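Local structure of assembly chaperone of ribosomal protein L4 (Acl4) (Chaetomium thermophilum, 5TQB) at residues V26-T29 and A30-I34; R169-A172 and L173-E176; G321-A324 and K325-A329. The protein serves as an assembly chaperone of ribosomal protein L4, probably binding the newly made protein and escorting it to ribosome assembly. All coordinates share one frame; numbering follows the deposited sequence.

Contact 1 (V26-T29 and A30-I34); sequences VART and AYEHI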
ATOM      1  N   VAL B  26     -14.013 -20.322 -11.290  1.00 69.98           N
ATOM      2  CA  VAL B  26     -15.431 -19.968 -11.243  1.00 72.06           C
ATOM      3  C   VAL B  26     -15.776 -18.923 -12.303  1.00 69.60           C
ATOM      4  O   VAL B  26     -16.854 -18.967 -12.896  1.00 67.15           O
ATOM      5  CB  VAL B  26     -15.847 -19.461  -9.841  1.00 71.82           C
ATOM      6  CG1 VAL B  26     -17.306 -19.026  -9.828  1.00 68.78           C
ATOM      7  CG2 VAL B  26     -15.626 -20.548  -8.794  1.00 70.91           C
ATOM      8  N   ALA B  27     -14.857 -17.991 -12.538  1.00 68.84           N
ATOM      9  CA  ALA B  27     -15.053 -16.946 -13.541  1.00 67.17           C
ATOM     10  C   ALA B  27     -15.046 -17.536 -14.944  1.00 70.02           C
ATOM     11  O   ALA B  27     -15.758 -17.062 -15.828  1.00 70.51           O
ATOM     12  CB  ALA B  27     -13.977 -15.874 -13.412  1.00 66.12           C
ATOM     13  N   ARG B  28     -14.237 -18.570 -15.149  1.00 73.00           N
ATOM     14  CA  ARG B  28     -14.180 -19.238 -16.441  1.00 77.09           C
ATOM     15  C   ARG B  28     -15.509 -19.937 -16.724  1.00 77.48           C
ATOM     16  O   ARG B  28     -16.140 -19.687 -17.753  1.00 77.69           O
ATOM     17  CB  ARG B  28     -13.007 -20.224 -16.481  1.00 83.06           C
ATOM     18  CG  ARG B  28     -13.089 -21.309 -17.558  1.00 93.20           C
ATOM     19  CD  ARG B  28     -13.338 -20.764 -18.967  1.00101.47           C
ATOM     20  NE  ARG B  28     -12.377 -19.741 -19.368  1.00106.40           N
ATOM     21  CZ  ARG B  28     -12.402 -19.110 -20.539  1.00109.13           C
ATOM     22  NH1 ARG B  28     -13.342 -19.392 -21.433  1.00111.89           N
ATOM     23  NH2 ARG B  28     -11.488 -18.195 -20.818  1.00108.06           N
ATOM     24  N   THR B  29     -15.944 -20.797 -15.807  1.00 78.15           N
ATOM     25  CA  THR B  29     -17.212 -21.500 -15.972  1.00 81.72           C
ATOM     26  C   THR B  29     -18.344 -20.502 -16.197  1.00 76.68           C
ATOM     27  O   THR B  29     -19.194 -20.708 -17.061  1.00 79.70           O
ATOM     28  CB  THR B  29     -17.542 -22.399 -14.757  1.00 88.32           C
ATOM     29  OG1 THR B  29     -17.556 -21.612 -13.561  1.00 92.04           O
ATOM     30  CG2 THR B  29     -16.511 -23.509 -14.614  1.00 88.92           C
ATOM     31  N   ALA B  30     -18.333 -19.412 -15.433  1.00 69.88           N
ATOM     32  CA  ALA B  30     -19.334 -18.358 -15.572  1.00 68.51           C
ATOM     33  C   ALA B  30     -19.432 -17.894 -17.022  1.00 68.51           C
ATOM     34  O   ALA B  30     -20.505 -17.951 -17.633  1.00 66.60           O
ATOM     35  CB  ALA B  30     -18.979 -17.180 -14.679  1.00 68.92           C
ATOM     36  N   TYR B  31     -18.300 -17.457 -17.570  1.00 66.70           N
ATOM     37  CA  TYR B  31     -18.262 -16.897 -18.919  1.00 69.06           C
ATOM     38  C   TYR B  31     -18.704 -17.900 -19.979  1.00 72.64           C
ATOM     39  O   TYR B  31     -19.338 -17.529 -20.970  1.00 72.87           O
ATOM     40  CB  TYR B  31     -16.865 -16.367 -19.261  1.00 71.28           C
ATOM     41  CG  TYR B  31     -16.796 -15.790 -20.655  1.00 73.56           C
ATOM     42  CD1 TYR B  31     -16.132 -16.456 -21.674  1.00 76.53           C
ATOM     43  CD2 TYR B  31     -17.427 -14.592 -20.958  1.00 74.54           C
ATOM     44  CE1 TYR B  31     -16.082 -15.933 -22.951  1.00 79.63           C
ATOM     45  CE2 TYR B  31     -17.384 -14.063 -22.231  1.00 77.23           C
ATOM     46  CZ  TYR B  31     -16.711 -14.737 -23.223  1.00 79.31           C
ATOM     47  OH  TYR B  31     -16.670 -14.211 -24.492  1.00 81.12           O
ATOM     48  N   GLU B  32     -18.377 -19.172 -19.768  1.00 77.22           N
ATOM     49  CA  GLU B  32     -18.798 -20.224 -20.691  1.00 80.06           C
ATOM     50  C   GLU B  32     -20.315 -20.261 -20.831  1.00 76.92           C
ATOM     51  O   GLU B  32     -20.832 -20.591 -21.899  1.00 76.92           O
ATOM     52  CB  GLU B  32     -18.286 -21.591 -20.231  1.00 87.60           C
ATOM     53  CG  GLU B  32     -16.778 -21.763 -20.361  1.00 93.95           C
ATOM     54  CD  GLU B  32     -16.293 -23.102 -19.840  1.00100.48           C
ATOM     55  OE1 GLU B  32     -17.045 -24.094 -19.956  1.00105.64           O
ATOM     56  OE2 GLU B  32     -15.163 -23.163 -19.308  1.00100.64           O
ATOM     57  N   HIS B  33     -21.023 -19.919 -19.757  1.00 74.91           N
ATOM     58  CA  HIS B  33     -22.487 -19.914 -19.782  1.00 78.17           C
ATOM     59  C   HIS B  33     -23.038 -18.540 -20.161  1.00 75.42           C
ATOM     60  O   HIS B  33     -24.236 -18.294 -20.051  1.00 74.44           O
ATOM     61  CB  HIS B  33     -23.051 -20.346 -18.426  1.00 78.77           C
ATOM     62  CG  HIS B  33     -22.740 -21.765 -18.068  1.00 80.63           C
ATOM     63  ND1 HIS B  33     -23.465 -22.833 -18.552  1.00 87.07           N
ATOM     64  CD2 HIS B  33     -21.784 -22.293 -17.268  1.00 78.51           C
ATOM     65  CE1 HIS B  33     -22.967 -23.956 -18.068  1.00 88.02           C
ATOM     66  NE2 HIS B  33     -21.946 -23.657 -17.287  1.00 82.80           N
ATOM     67  N   ILE B  34     -22.153 -17.654 -20.614  1.00 73.47           N
ATOM     68  CA  ILE B  34     -22.531 -16.298 -20.998  1.00 70.31           C
ATOM     69  C   ILE B  34     -22.180 -16.076 -22.462  1.00 72.91           C
ATOM     70  O   ILE B  34     -23.032 -15.692 -23.263  1.00 72.52           O
ATOM     71  CB  ILE B  34     -21.813 -15.254 -20.114  1.00 67.86           C
ATOM     72  CG1 ILE B  34     -22.258 -15.403 -18.660  1.00 68.61           C
ATOM     73  CG2 ILE B  34     -22.104 -13.834 -20.588  1.00 67.34           C
ATOM     74  CD1 ILE B  34     -21.392 -14.658 -17.678  1.00 69.36           C
TER
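Val-26 O accepts the N-H of Ala-30, 3.0 Å from Ala-30 N, in the ordinary helical i to i+4 bond. Thr-29 grips the same oxygen with its hydroxyl: OG1 lies 2.8 Å from Val-26 O, approaching from above the carbonyl plane and from the same face as the Ala-30 N-H. A chi1 of 57° sets OG1 between the threonine's own N and carbonyl carbon, turned back along the helix. Ala-27 continues the ladder with a bond from Tyr-31 N to Ala-27 O, while its methyl packs on Leu-48 and Ile-51. These belong to helix 41-54, at the start of the predicted tetratricopeptide repeat, and Ala-30 meets helix 4-16 through Leu-7 and Leu-8, so helix 20-32 is wedged between two partners of an all-helical TPR-like stack. Arg-28 is folded at chi2 and chi3. Glu-32 OE2 lies against its aliphatic part, 3.0 Å from Arg-28 CD, but NE remains 4.4 Å from OE2, too far for a salt bridge; NH2 instead bonds Tyr-64 OH. One turn on, Arg-28 NH1 comes to the edge of the Tyr-31 ring, 4.1 Å from CD1, with guanidinium and ring 87° apart. Thr-29 O receives a weak bond from His-33 N (3.4 Å) where the helix gives out, and the His-33 ring turns its edge to that oxygen, CD2 at 3.0 Å from Thr-29 O.

Contact 2 (R169-A172 and L173-E176); sequences RCEA and LITE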
ATOM      1  N   ARG B 169       0.740  19.764 -23.260  1.00 80.35           N
ATOM      2  CA  ARG B 169      -0.271  18.760 -22.956  1.00 81.37           C
ATOM      3  C   ARG B 169      -0.280  18.402 -21.469  1.00 77.25           C
ATOM      4  O   ARG B 169      -1.349  18.249 -20.873  1.00 74.74           O
ATOM      5  CB  ARG B 169      -0.056  17.513 -23.817  1.00 84.96           C
ATOM      6  CG  ARG B 169      -0.537  17.688 -25.249  1.00 90.63           C
ATOM      7  CD  ARG B 169      -0.239  16.471 -26.109  1.00 96.57           C
ATOM      8  NE  ARG B 169      -0.887  16.563 -27.416  1.00103.61           N
ATOM      9  CZ  ARG B 169      -0.704  15.700 -28.412  1.00108.02           C
ATOM     10  NH1 ARG B 169       0.121  14.669 -28.270  1.00108.54           N
ATOM     11  NH2 ARG B 169      -1.345  15.875 -29.560  1.00110.39           N
ATOM     12  N   CYS B 170       0.905  18.286 -20.872  1.00 76.03           N
ATOM     13  CA  CYS B 170       1.018  18.011 -19.439  1.00 73.84           C
ATOM     14  C   CYS B 170       0.393  19.133 -18.620  1.00 75.10           C
ATOM     15  O   CYS B 170      -0.330  18.876 -17.659  1.00 75.86           O
ATOM     16  CB  CYS B 170       2.483  17.835 -19.022  1.00 73.01           C
ATOM     17  SG  CYS B 170       3.265  16.285 -19.541  1.00 76.48           S
ATOM     18  N   GLU B 171       0.676  20.375 -19.002  1.00 76.57           N
ATOM     19  CA  GLU B 171       0.134  21.532 -18.297  1.00 78.30           C
ATOM     20  C   GLU B 171      -1.392  21.545 -18.314  1.00 76.97           C
ATOM     21  O   GLU B 171      -2.023  21.973 -17.348  1.00 77.69           O
ATOM     22  CB  GLU B 171       0.672  22.834 -18.902  1.00 84.48           C
ATOM     23  CG  GLU B 171       1.966  23.336 -18.268  1.00 87.74           C
ATOM     24  CD  GLU B 171       1.797  23.730 -16.805  1.00 92.68           C
ATOM     25  OE1 GLU B 171       0.648  23.731 -16.309  1.00 95.56           O
ATOM     26  OE2 GLU B 171       2.818  24.034 -16.149  1.00 93.30           O
ATOM     27  N   ALA B 172      -1.980  21.073 -19.409  1.00 76.26           N
ATOM     28  CA  ALA B 172      -3.433  21.055 -19.553  1.00 75.43           C
ATOM     29  C   ALA B 172      -4.029  19.942 -18.702  1.00 75.49           C
ATOM     30  O   ALA B 172      -5.118  20.083 -18.141  1.00 75.62           O
ATOM     31  CB  ALA B 172      -3.816  20.870 -21.012  1.00 74.43           C
ATOM     32  N   LEU B 173      -3.302  18.836 -18.603  1.00 73.42           N
ATOM     33  CA  LEU B 173      -3.763  17.693 -17.832  1.00 69.74           C
ATOM     34  C   LEU B 173      -3.788  17.999 -16.337  1.00 67.23           C
ATOM     35  O   LEU B 173      -4.762  17.677 -15.656  1.00 63.54           O
ATOM     36  CB  LEU B 173      -2.886  16.474 -18.126  1.00 70.17           C
ATOM     37  CG  LEU B 173      -3.116  15.871 -19.515  1.00 69.67           C
ATOM     38  CD1 LEU B 173      -1.921  15.051 -19.968  1.00 69.03           C
ATOM     39  CD2 LEU B 173      -4.374  15.019 -19.507  1.00 68.41           C
ATOM     40  N   ILE B 174      -2.735  18.635 -15.827  1.00 69.54           N
ATOM     41  CA  ILE B 174      -2.640  18.883 -14.387  1.00 69.27           C
ATOM     42  C   ILE B 174      -3.551  20.027 -13.933  1.00 69.83           C
ATOM     43  O   ILE B 174      -3.937  20.083 -12.767  1.00 70.00           O
ATOM     44  CB  ILE B 174      -1.181  19.141 -13.917  1.00 70.18           C
ATOM     45  CG1 ILE B 174      -0.592  20.377 -14.604  1.00 73.25           C
ATOM     46  CG2 ILE B 174      -0.316  17.911 -14.173  1.00 65.02           C
ATOM     47  CD1 ILE B 174       0.754  20.818 -14.040  1.00 75.41           C
ATOM     48  N   THR B 175      -3.897  20.935 -14.843  1.00 72.91           N
ATOM     49  CA  THR B 175      -4.859  21.989 -14.516  1.00 73.20           C
ATOM     50  C   THR B 175      -6.253  21.386 -14.332  1.00 71.97           C
ATOM     51  O   THR B 175      -6.950  21.702 -13.365  1.00 73.06           O
ATOM     52  CB  THR B 175      -4.908  23.118 -15.583  1.00 87.61           C
ATOM     53  OG1 THR B 175      -5.004  22.554 -16.897  1.00 89.57           O
ATOM     54  CG2 THR B 175      -3.667  24.001 -15.494  1.00 86.49           C
ATOM     55  N   GLU B 176      -6.653  20.511 -15.252  1.00 68.21           N
ATOM     56  CA  GLU B 176      -7.932  19.821 -15.138  1.00 73.26           C
ATOM     57  C   GLU B 176      -7.972  18.894 -13.917  1.00 73.21           C
ATOM     58  O   GLU B 176      -8.987  18.811 -13.231  1.00 73.67           O
ATOM     59  CB  GLU B 176      -8.236  19.023 -16.411  1.00 79.26           C
ATOM     60  CG  GLU B 176      -9.515  18.182 -16.319  1.00 85.53           C
ATOM     61  CD  GLU B 176      -9.837  17.424 -17.598  1.00 89.65           C
ATOM     62  OE1 GLU B 176      -9.240  17.739 -18.651  1.00 93.59           O
ATOM     63  OE2 GLU B 176     -10.692  16.511 -17.549  1.00 87.61           O
TER
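Glu-171 and Ile-174, one turn apart, form the packed side of this piece of helix, where Ile-174 is buried. The glutamate chain bends at chi2 (-65°) and brings OE1 to 3.7 Å from the Ile-174 CD1 methyl, the two side chains crossing obliquely. Ile-174 meets it through a chi1 of 61°, which puts CG1 between the backbone N and carbonyl carbon, lying over the turn at 3.4 Å from Cys-170 O, while CG2 lies next to the backbone N. Leu-173 is held just as snugly: its CG rests 3.3 Å from Arg-169 O, the oxygen that also takes the Leu-173 N-H. The Glu-171 carboxylate is fixed from its other oxygen, OE2 joining Arg-195 in a salt bridge and Gln-198 in a hydrogen bond.

On the solvent side little but polar backbone is met. The Thr-175 hydroxyl leans back over the preceding turn, OG1 standing 2.8 Å from Ala-172 O and 3.1 Å from Glu-171 O; its one proton can serve either carbonyl. Both oxygens also take helical N-H bonds, Glu-171 O from Thr-175 N (3.3 Å) and Ala-172 O from Glu-176 N.

Two helices flank the turn in this alpha-helical repeat fold: Leu-173 sits on Leu-149, Val-152 and Val-153 of helix 131-156, Ile-174 on Val-191 and Val-194 of helix 185-197. With an alanine here in place of the isoleucine, the space beside those two valines would probably be left unfilled and Glu-171 OE1 would lose its methyl neighbour. Glu-176 is bridged to Arg-114 of helix 100-125, and Cys-170 packs against an aromatic side chain of another protein chain.

Contact 3 (G321-A324 and K325-A329); sequences GEHA and KELIA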
ATOM      1  N   GLY B 321      21.236  -3.112  -7.712  1.00 69.78           N
ATOM      2  CA  GLY B 321      22.019  -3.974  -6.850  1.00 69.91           C
ATOM      3  C   GLY B 321      23.465  -3.534  -6.757  1.00 70.58           C
ATOM      4  O   GLY B 321      24.065  -3.565  -5.684  1.00 67.99           O
ATOM      5  N   GLU B 322      24.034  -3.117  -7.879  1.00 74.52           N
ATOM      6  CA  GLU B 322      25.426  -2.688  -7.885  1.00 80.16           C
ATOM      7  C   GLU B 322      25.590  -1.326  -7.222  1.00 76.42           C
ATOM      8  O   GLU B 322      26.612  -1.061  -6.598  1.00 80.88           O
ATOM      9  CB  GLU B 322      25.985  -2.664  -9.309  1.00 87.54           C
ATOM     10  CG  GLU B 322      25.967  -4.027 -10.004  1.00 95.56           C
ATOM     11  CD  GLU B 322      26.618  -5.133  -9.181  1.00101.96           C
ATOM     12  OE1 GLU B 322      27.641  -4.867  -8.512  1.00104.94           O
ATOM     13  OE2 GLU B 322      26.103  -6.273  -9.200  1.00103.24           O
ATOM     14  N   HIS B 323      24.587  -0.465  -7.343  1.00 72.48           N
ATOM     15  CA  HIS B 323      24.675   0.860  -6.740  1.00 70.90           C
ATOM     16  C   HIS B 323      24.617   0.780  -5.220  1.00 72.82           C
ATOM     17  O   HIS B 323      25.315   1.521  -4.526  1.00 77.33           O
ATOM     18  CB  HIS B 323      23.557   1.767  -7.239  1.00 66.61           C
ATOM     19  CG  HIS B 323      23.750   3.206  -6.873  1.00 67.90           C
ATOM     20  ND1 HIS B 323      22.700   4.039  -6.555  1.00 66.66           N
ATOM     21  CD2 HIS B 323      24.872   3.959  -6.783  1.00 66.29           C
ATOM     22  CE1 HIS B 323      23.168   5.247  -6.283  1.00 66.89           C
ATOM     23  NE2 HIS B 323      24.483   5.223  -6.411  1.00 65.46           N
ATOM     24  N   ALA B 324      23.778  -0.114  -4.711  1.00 70.98           N
ATOM     25  CA  ALA B 324      23.662  -0.311  -3.275  1.00 67.77           C
ATOM     26  C   ALA B 324      25.017  -0.726  -2.718  1.00 69.62           C
ATOM     27  O   ALA B 324      25.432  -0.265  -1.654  1.00 69.30           O
ATOM     28  CB  ALA B 324      22.599  -1.355  -2.967  1.00 63.71           C
ATOM     29  N   LYS B 325      25.722  -1.578  -3.455  1.00 72.20           N
ATOM     30  CA  LYS B 325      27.061  -1.987  -3.051  1.00 75.10           C
ATOM     31  C   LYS B 325      28.008  -0.786  -3.008  1.00 74.61           C
ATOM     32  O   LYS B 325      28.727  -0.606  -2.026  1.00 74.88           O
ATOM     33  CB  LYS B 325      27.606  -3.068  -3.984  1.00 78.63           C
ATOM     34  CG  LYS B 325      26.867  -4.396  -3.879  1.00 78.83           C
ATOM     35  CD  LYS B 325      27.397  -5.410  -4.878  1.00 84.51           C
ATOM     36  CE  LYS B 325      26.474  -6.611  -4.995  1.00 90.68           C
ATOM     37  NZ  LYS B 325      26.990  -7.615  -5.968  1.00 95.54           N
ATOM     38  N   GLU B 326      27.997   0.034  -4.062  1.00 77.03           N
ATOM     39  CA  GLU B 326      28.859   1.220  -4.130  1.00 82.61           C
ATOM     40  C   GLU B 326      28.634   2.121  -2.925  1.00 77.13           C
ATOM     41  O   GLU B 326      29.585   2.640  -2.342  1.00 72.47           O
ATOM     42  CB  GLU B 326      28.573   2.049  -5.384  1.00 89.92           C
ATOM     43  CG  GLU B 326      28.953   1.417  -6.708  1.00 96.90           C
ATOM     44  CD  GLU B 326      28.647   2.338  -7.881  1.00101.93           C
ATOM     45  OE1 GLU B 326      29.098   3.503  -7.850  1.00104.90           O
ATOM     46  OE2 GLU B 326      27.944   1.909  -8.823  1.00102.34           O
ATOM     47  N   LEU B 327      27.364   2.306  -2.568  1.00 73.72           N
ATOM     48  CA  LEU B 327      26.991   3.187  -1.466  1.00 72.40           C
ATOM     49  C   LEU B 327      27.488   2.659  -0.122  1.00 73.96           C
ATOM     50  O   LEU B 327      27.957   3.427   0.715  1.00 77.47           O
ATOM     51  CB  LEU B 327      25.475   3.386  -1.436  1.00 69.46           C
ATOM     52  CG  LEU B 327      24.894   4.208  -2.597  1.00 68.71           C
ATOM     53  CD1 LEU B 327      23.376   4.059  -2.679  1.00 63.66           C
ATOM     54  CD2 LEU B 327      25.283   5.684  -2.468  1.00 68.56           C
ATOM     55  N   ILE B 328      27.395   1.350   0.082  1.00 73.82           N
ATOM     56  CA  ILE B 328      27.881   0.748   1.316  1.00 74.66           C
ATOM     57  C   ILE B 328      29.397   0.899   1.404  1.00 75.40           C
ATOM     58  O   ILE B 328      29.922   1.328   2.429  1.00 75.82           O
ATOM     59  CB  ILE B 328      27.489  -0.735   1.416  1.00 74.77           C
ATOM     60  CG1 ILE B 328      25.971  -0.860   1.573  1.00 75.35           C
ATOM     61  CG2 ILE B 328      28.180  -1.393   2.605  1.00 77.67           C
ATOM     62  CD1 ILE B 328      25.440  -2.273   1.472  1.00 73.03           C
ATOM     63  N   ALA B 329      30.090   0.545   0.327  1.00 74.99           N
ATOM     64  CA  ALA B 329      31.545   0.662   0.270  1.00 78.24           C
ATOM     65  C   ALA B 329      31.974   2.096   0.547  1.00 80.13           C
ATOM     66  O   ALA B 329      32.997   2.341   1.194  1.00 81.28           O
ATOM     67  CB  ALA B 329      32.053   0.218  -1.088  1.00 78.97           C
TER
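His-323 and Leu-327, one helical turn apart, meet in a CH-pi contact: Leu-327 CD1 stands over one face of the imidazole, 3.9 Å from the ring centroid and 16° off its normal, shifted toward the rim. The torsions of both residues bring this about. His-323 carries CG anti to its N (chi1 -169°), swinging the ring forward along the helix, and Leu-327 has CG anti to its carbonyl carbon, beside the N, which leads the isobutyl group back toward the ring. On the way Leu-327 CG passes 3.3 Å from His-323 O, which accepts the backbone N-H of the same leucine, Leu-327 N lying 2.9 Å from His-323 O. Glu-326, extended beyond CG, sends OE2 to the edge of the same ring, 4.2 Å from His-323 CD2.

On another side of the helix Glu-322 and Lys-325 lie alongside each other, pointing the same way. The glutamate is folded at chi2 (-52°), whereas the lysine is extended throughout beyond CG; its CG lies 3.4 Å from Gly-321 O and its CD 3.7 Å from Glu-322 OE1. The amine ends 3.6 Å from Glu-322 OE2, a long i to i+3 salt bridge.

Further round, Ile-328 CG1 lies over Ala-324 O, and both residues face helix 291-313, through Leu-303, Arg-304 and Leu-307. Leu-327 also touches Tyr-266, Tyr-270 and Tyr-273 of helix 262-281.

The chemistry is divided by face. His-323, hydrogen-bonded through ND1 to Tyr-266 OH and covered on one face by Leu-327 CD1, is fixed in its ring rotation, and it packs on a basic side chain of another protein chain. Glu-326 makes a weak, long ion pair with that chain, its carboxylate probably favouring the basic partner by long-range attraction, while the long Glu-322 to Lys-325 pair, both residues exposed, probably contributes little binding.

The three contacts are short stretches of about two helical turns, in series along one chain and sharing no helix: contact 1 at the end of helix 20-32 and just beyond it, contact 2 in helix 166-180, contact 3 in helix 318-333, near the C-terminus. Their centres lie about 42 Å (1 and 2), 38 Å (2 and 3) and 50 Å (1 and 3) apart; no two touch, the smallest gap between nearest atoms being about 26 Å. They therefore sample the start, middle and end of an all-helical array, consistent with a TPR-like solenoid. Contacts 2 and 3 each reach another protein chain, whereas contact 1 meets none, consistent with a chaperone that holds its partner along part of its length.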